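Local atomic coordinates of FixG-related protein (Vibrio parahaemolyticus, PDB entry 2R39), a protein that is of unknown function but may bind a 4Fe-4S cluster and take part in electron transport, this chain being its C-terminal immunoglobulin-like domain. Residues Ala11-Ile16 with Tyr35-Ile40; Ser90-Ile95 with Arg113-Leu118. One frame throughout, in Å; residues are numbered along the deposited sequence.

Interaction 1. Residues Ala11-Ile16 with Tyr35-Ile40; sequences AGMSVI and YTLKVI
Gly-12, Ser-14 and Ile-16 pair with Ile-40, Lys-38 and Thr-36 through six backbone N-H...O bonds, two at each pair, and the strands run antiparallel at 168°. Met-13 and Val-15 face Val-39 and Leu-37 at the non-hydrogen-bonded positions between them. Some carbonyls work twice: Lys-38 O accepts the N-H of Ser-14 at 2.8 Å and also meets the CA-H of Met-13, with CA 3.0 Å from that oxygen. The side chains of Met-13, Val-15, Leu-37 and Val-39 lie on one face. Val-15 and Leu-37 point the same way side by side, Val-15 CG2 resting 3.6 Å from Leu-37 CD2. Met-13, a selenomethionine, has CG anti to the backbone N (chi1 178°), where it meets Val-39 CG2 at 4.1 Å; farther out, its selenium lies 4.1 Å from Leu-37 CD1. This apolar face looks into a beta sandwich of the immunoglobulin-like kind, and across the interior it touches Leu-51, Phe-97, Leu-99 and Val-110 of the facing sheet. Valine and leucine, and the flexible chain of Met-13, suit this face because they fill space and bring no hydrogen-bonding group of their own that would need a partner there. The other face is more polar. Ser-14 OG, set between the backbone N and the carbonyl carbon (chi1 60°), leans on the hydrocarbon part of Lys-38, 3.4 Å from CB and 3.8 Å from CD, a lysine well placed where a charged end can lead away from the strand pair. At Gly-12 the absence of a side chain makes room for a methyl: Ile-40 CG2 packs 3.7 Å from Gly-12 CA. On the strand 31-41 side, backbone bonds of Leu-37 with Leu-77 and Val-39 with Leu-75 continue the sheet into strand 74-83.

Interaction 2. Residues Ser90-Ile95 with Arg113-Leu118; sequences SAITTI and RFIKKL
Phe-114 O accepts the backbone N-H of Thr-93 at 2.7 Å and takes a second, longer bond from a water at 3.1 Å. The same water donates to Ser-90 O, tying the turn before the strand to its partner. This is the open end of the beta hairpin formed by strands 92-101 and 106-115 at one edge of a sheet of the immunoglobulin-like sandwich. Phe-114 N returns the bond to Thr-93 O, and Lys-116 N reaches Ala-91 O just beyond the strand ends. On one face Ile-92 and Ile-115 stand side by side, CG1 of Ile-92 being 4.1 Å from CG2 of Ile-115. Arg-113 bends at chi2 (-71°), bringing CD to 3.9 Å from Ile-92 CG2; its long aliphatic part thus extends the apolar patch, while NH1 forms a salt bridge with Glu-111. On the other face Phe-114, an aromatic suited to burial, turns its ring toward Leu-56, Leu-81 and Ala-83, and Ile-95 CG2 lies 4.2 Å from its CB. Thr-94 OG1 sits over one face of the Arg-113 guanidinium, offset toward the rim, 3.9 Å from NH1.

In the fold
From the N terminus, strand 11-17 is followed by a partly disordered connection, and interaction 1 closes that excursion when strand 31-41 comes back beside it. The chain then passes through strands 47-54, 60-62, 66-69 and 74-83, which belong to both sheets, before interaction 2 closes the last hairpin. The two contacts are therefore in series, neither enclosing nor crossing the other, with centres about 20 Å apart. Interaction 1 fixes the edge of one sheet and interaction 2 the edge of the facing one. Tyr-35 bridges them: its OH lies 2.7 Å from Arg-113 O, a probable hydrogen bond, and also packs against Ile-95 CD1.

Interaction 1. Residues Ala11-Ile16 with Tyr35-Ile40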
loop_
_atom_site.group_PDB
_atom_site.type_symbol
_atom_site.label_atom_id
_atom_site.label_comp_id
_atom_site.label_asym_id
_atom_site.label_seq_id
_atom_site.Cartn_x
_atom_site.Cartn_y
_atom_site.Cartn_z
ATOM N N ALA A 11 -3.795 -15.146 -3.563
ATOM C CA ALA A 11 -2.822 -14.070 -3.664
ATOM C C ALA A 11 -2.181 -13.857 -2.317
ATOM O O ALA A 11 -2.728 -14.273 -1.291
ATOM C CB ALA A 11 -3.495 -12.763 -4.136
ATOM N N GLY A 12 -1.037 -13.189 -2.321
ATOM C CA GLY A 12 -0.395 -12.774 -1.074
ATOM C C GLY A 12 0.051 -11.332 -1.193
ATOM O O GLY A 12 0.312 -10.847 -2.290
HETATM N N MSE A 13 0.106 -10.635 -0.067
HETATM C CA MSE A 13 0.728 -9.333 -0.030
HETATM C C MSE A 13 1.358 -9.122 1.323
HETATM O O MSE A 13 0.779 -9.463 2.337
HETATM C CB MSE A 13 -0.274 -8.203 -0.310
HETATM C CG MSE A 13 0.376 -6.818 -0.224
HETATM SE SE MSE A 13 -0.787 -5.341 -0.702
HETATM C CE MSE A 13 -2.110 -5.543 0.742
ATOM N N SER A 14 2.547 -8.552 1.315
ATOM C CA SER A 14 3.158 -8.069 2.534
ATOM C C SER A 14 3.612 -6.643 2.295
ATOM O O SER A 14 3.656 -6.168 1.155
ATOM C CB SER A 14 4.298 -8.990 3.012
ATOM O OG SER A 14 5.318 -9.089 2.045
ATOM N N VAL A 15 3.875 -5.946 3.387
ATOM C CA VAL A 15 4.187 -4.526 3.351
ATOM C C VAL A 15 5.389 -4.289 4.236
ATOM O O VAL A 15 5.435 -4.797 5.351
ATOM C CB VAL A 15 3.009 -3.680 3.886
ATOM C CG1 VAL A 15 3.424 -2.200 4.070
ATOM C CG2 VAL A 15 1.807 -3.791 2.943
ATOM N N ILE A 16 6.356 -3.537 3.718
ATOM C CA ILE A 16 7.420 -2.968 4.539
ATOM C C ILE A 16 7.320 -1.453 4.479
ATOM O O ILE A 16 7.424 -0.860 3.392
ATOM C CB ILE A 16 8.832 -3.399 4.051
ATOM C CG1 ILE A 16 8.972 -4.929 4.082
ATOM C CG2 ILE A 16 9.918 -2.714 4.891
ATOM C CD1 ILE A 16 10.286 -5.455 3.522
ATOM N N TYR A 35 6.928 3.140 1.332
ATOM C CA TYR A 35 6.562 1.746 1.557
ATOM C C TYR A 35 7.034 0.878 0.398
ATOM O O TYR A 35 7.208 1.369 -0.723
ATOM C CB TYR A 35 5.035 1.597 1.647
ATOM C CG TYR A 35 4.373 2.517 2.647
ATOM C CD1 TYR A 35 4.156 2.110 3.959
ATOM C CD2 TYR A 35 3.969 3.806 2.278
ATOM C CE1 TYR A 35 3.539 2.970 4.892
ATOM C CE2 TYR A 35 3.367 4.666 3.198
ATOM C CZ TYR A 35 3.156 4.243 4.497
ATOM O OH TYR A 35 2.546 5.089 5.396
ATOM N N THR A 36 7.205 -0.415 0.662
ATOM C CA THR A 36 7.307 -1.403 -0.412
ATOM C C THR A 36 6.261 -2.494 -0.213
ATOM O O THR A 36 6.213 -3.147 0.839
ATOM C CB THR A 36 8.718 -2.003 -0.496
ATOM O OG1 THR A 36 9.663 -0.939 -0.641
ATOM C CG2 THR A 36 8.839 -2.944 -1.696
ATOM N N LEU A 37 5.402 -2.661 -1.213
ATOM C CA LEU A 37 4.446 -3.764 -1.222
ATOM C C LEU A 37 5.056 -4.975 -1.932
ATOM O O LEU A 37 5.642 -4.831 -2.990
ATOM C CB LEU A 37 3.136 -3.356 -1.915
ATOM C CG LEU A 37 2.412 -2.063 -1.519
ATOM C CD1 LEU A 37 1.022 -1.981 -2.191
ATOM C CD2 LEU A 37 2.274 -1.902 -0.039
ATOM N N LYS A 38 4.926 -6.156 -1.335
ATOM C CA LYS A 38 5.285 -7.411 -2.000
ATOM C C LYS A 38 4.005 -8.177 -2.303
ATOM O O LYS A 38 3.221 -8.465 -1.403
ATOM C CB LYS A 38 6.201 -8.250 -1.105
ATOM C CG LYS A 38 6.581 -9.619 -1.684
ATOM C CD LYS A 38 7.496 -10.414 -0.739
ATOM C CE LYS A 38 8.898 -9.812 -0.668
ATOM N NZ LYS A 38 9.860 -10.591 0.195
ATOM N N VAL A 39 3.787 -8.489 -3.574
ATOM C CA VAL A 39 2.555 -9.129 -4.001
ATOM C C VAL A 39 2.871 -10.441 -4.709
ATOM O O VAL A 39 3.764 -10.502 -5.544
ATOM C CB VAL A 39 1.737 -8.199 -4.946
ATOM C CG1 VAL A 39 0.591 -8.952 -5.603
ATOM C CG2 VAL A 39 1.218 -6.963 -4.201
ATOM N N ILE A 40 2.138 -11.493 -4.373
ATOM C CA ILE A 40 2.302 -12.753 -5.093
ATOM C C ILE A 40 0.983 -13.308 -5.632
ATOM O O ILE A 40 -0.044 -13.275 -4.950
ATOM C CB ILE A 40 3.097 -13.817 -4.279
ATOM C CG1 ILE A 40 3.144 -15.140 -5.054
ATOM C CG2 ILE A 40 2.537 -14.021 -2.888
ATOM C CD1 ILE A 40 4.241 -16.014 -4.640
#

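Interaction 2. Residues Ser90-Ile95 with Arg113-Leu118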
loop_
_atom_site.group_PDB
_atom_site.type_symbol
_atom_site.label_atom_id
_atom_site.label_comp_id
_atom_site.label_asym_id
_atom_site.label_seq_id
_atom_site.Cartn_x
_atom_site.Cartn_y
_atom_site.Cartn_z
ATOM N N SER A 90 -3.554 12.997 14.232
ATOM C CA SER A 90 -2.409 12.934 15.144
ATOM C C SER A 90 -1.169 12.522 14.343
ATOM O O SER A 90 -1.259 12.254 13.151
ATOM C CB SER A 90 -2.654 11.889 16.225
ATOM O OG SER A 90 -2.794 10.610 15.631
ATOM N N ALA A 91 -0.015 12.469 15.014
ATOM C CA ALA A 91 1.245 12.179 14.339
ATOM C C ALA A 91 1.317 10.740 13.845
ATOM O O ALA A 91 2.075 10.444 12.925
ATOM C CB ALA A 91 2.422 12.478 15.251
ATOM N N ILE A 92 0.574 9.845 14.487
ATOM C CA ILE A 92 0.551 8.427 14.079
ATOM C C ILE A 92 -0.837 7.988 13.677
ATOM O O ILE A 92 -1.758 7.936 14.511
ATOM C CB ILE A 92 1.053 7.468 15.187
ATOM C CG1 ILE A 92 2.446 7.870 15.632
ATOM C CG2 ILE A 92 1.035 5.979 14.666
ATOM C CD1 ILE A 92 2.842 7.342 16.924
ATOM N N THR A 93 -0.981 7.634 12.403
ATOM C CA THR A 93 -2.232 7.132 11.888
ATOM C C THR A 93 -2.121 5.639 11.537
ATOM O O THR A 93 -1.202 5.225 10.799
ATOM C CB THR A 93 -2.656 7.945 10.652
ATOM O OG1 THR A 93 -2.628 9.347 10.972
ATOM C CG2 THR A 93 -4.060 7.580 10.197
ATOM N N THR A 94 -3.065 4.838 12.046
ATOM C CA THR A 94 -3.209 3.449 11.596
ATOM C C THR A 94 -3.842 3.401 10.228
ATOM O O THR A 94 -4.875 4.038 9.991
ATOM C CB THR A 94 -4.062 2.602 12.580
ATOM O OG1 THR A 94 -3.393 2.587 13.828
ATOM C CG2 THR A 94 -4.165 1.139 12.096
ATOM N N ILE A 95 -3.198 2.671 9.310
ATOM C CA ILE A 95 -3.703 2.526 7.962
ATOM C C ILE A 95 -3.697 1.042 7.620
ATOM O O ILE A 95 -3.072 0.249 8.324
ATOM C CB ILE A 95 -2.853 3.348 6.925
ATOM C CG1 ILE A 95 -1.375 2.898 6.954
ATOM C CG2 ILE A 95 -2.949 4.896 7.234
ATOM C CD1 ILE A 95 -0.478 3.413 5.773
ATOM N N ARG A 113 1.406 1.928 9.080
ATOM C CA ARG A 113 1.306 3.198 9.807
ATOM C C ARG A 113 1.594 4.359 8.882
ATOM O O ARG A 113 2.386 4.205 7.976
ATOM C CB ARG A 113 2.328 3.229 10.944
ATOM C CG ARG A 113 2.132 2.163 12.054
ATOM C CD ARG A 113 0.913 2.443 12.933
ATOM N NE ARG A 113 0.791 1.447 14.003
ATOM C CZ ARG A 113 0.060 0.349 13.929
ATOM N NH1 ARG A 113 -0.614 0.074 12.813
ATOM N NH2 ARG A 113 0.058 -0.498 14.950
ATOM N N PHE A 114 0.942 5.506 9.106
ATOM C CA PHE A 114 1.388 6.757 8.489
ATOM C C PHE A 114 1.803 7.661 9.633
ATOM O O PHE A 114 1.010 7.911 10.551
ATOM C CB PHE A 114 0.313 7.459 7.631
ATOM C CG PHE A 114 0.864 8.665 6.871
ATOM C CD1 PHE A 114 1.394 8.516 5.592
ATOM C CD2 PHE A 114 0.929 9.928 7.474
ATOM C CE1 PHE A 114 1.939 9.619 4.909
ATOM C CE2 PHE A 114 1.469 11.023 6.794
ATOM C CZ PHE A 114 1.980 10.865 5.529
ATOM N N ILE A 115 3.038 8.143 9.575
ATOM C CA ILE A 115 3.635 8.868 10.693
ATOM C C ILE A 115 4.232 10.188 10.211
ATOM O O ILE A 115 4.993 10.223 9.233
ATOM C CB ILE A 115 4.676 7.986 11.450
ATOM C CG1 ILE A 115 4.051 6.627 11.821
ATOM C CG2 ILE A 115 5.216 8.691 12.731
ATOM C CD1 ILE A 115 5.037 5.626 12.431
ATOM N N LYS A 116 3.846 11.266 10.898
ATOM C CA LYS A 116 4.368 12.612 10.660
ATOM C C LYS A 116 5.659 12.845 11.438
ATOM O O LYS A 116 5.987 12.096 12.353
ATOM C CB LYS A 116 3.310 13.652 11.047
ATOM C CG LYS A 116 3.645 15.118 10.675
ATOM C CD LYS A 116 2.425 16.015 10.910
ATOM C CE LYS A 116 1.496 15.472 12.032
ATOM N NZ LYS A 116 0.187 16.209 12.085
ATOM N N LYS A 117 6.391 13.893 11.058
ATOM C CA LYS A 117 7.667 14.235 11.702
ATOM C C LYS A 117 7.523 14.549 13.183
ATOM O O LYS A 117 8.389 14.182 13.987
ATOM C CB LYS A 117 8.336 15.409 10.996
ATOM C CG LYS A 117 9.781 15.565 11.394
ATOM C CD LYS A 117 10.519 16.526 10.496
ATOM C CE LYS A 117 11.990 16.540 10.849
ATOM N NZ LYS A 117 12.755 17.399 9.904
ATOM N N LEU A 118 6.437 15.231 13.546
ATOM C CA LEU A 118 6.222 15.643 14.934
ATOM C C LEU A 118 4.791 15.390 15.404
ATOM O O LEU A 118 4.565 15.135 16.592
ATOM C CB LEU A 118 6.595 17.121 15.141
ATOM C CG LEU A 118 8.030 17.622 14.923
ATOM C CD1 LEU A 118 8.091 19.138 15.109
ATOM C CD2 LEU A 118 9.037 16.940 15.858
ATOM O OXT LEU A 118 3.839 15.451 14.618
HETATM O O HOH W 1 -0.522 10.586 11.076
#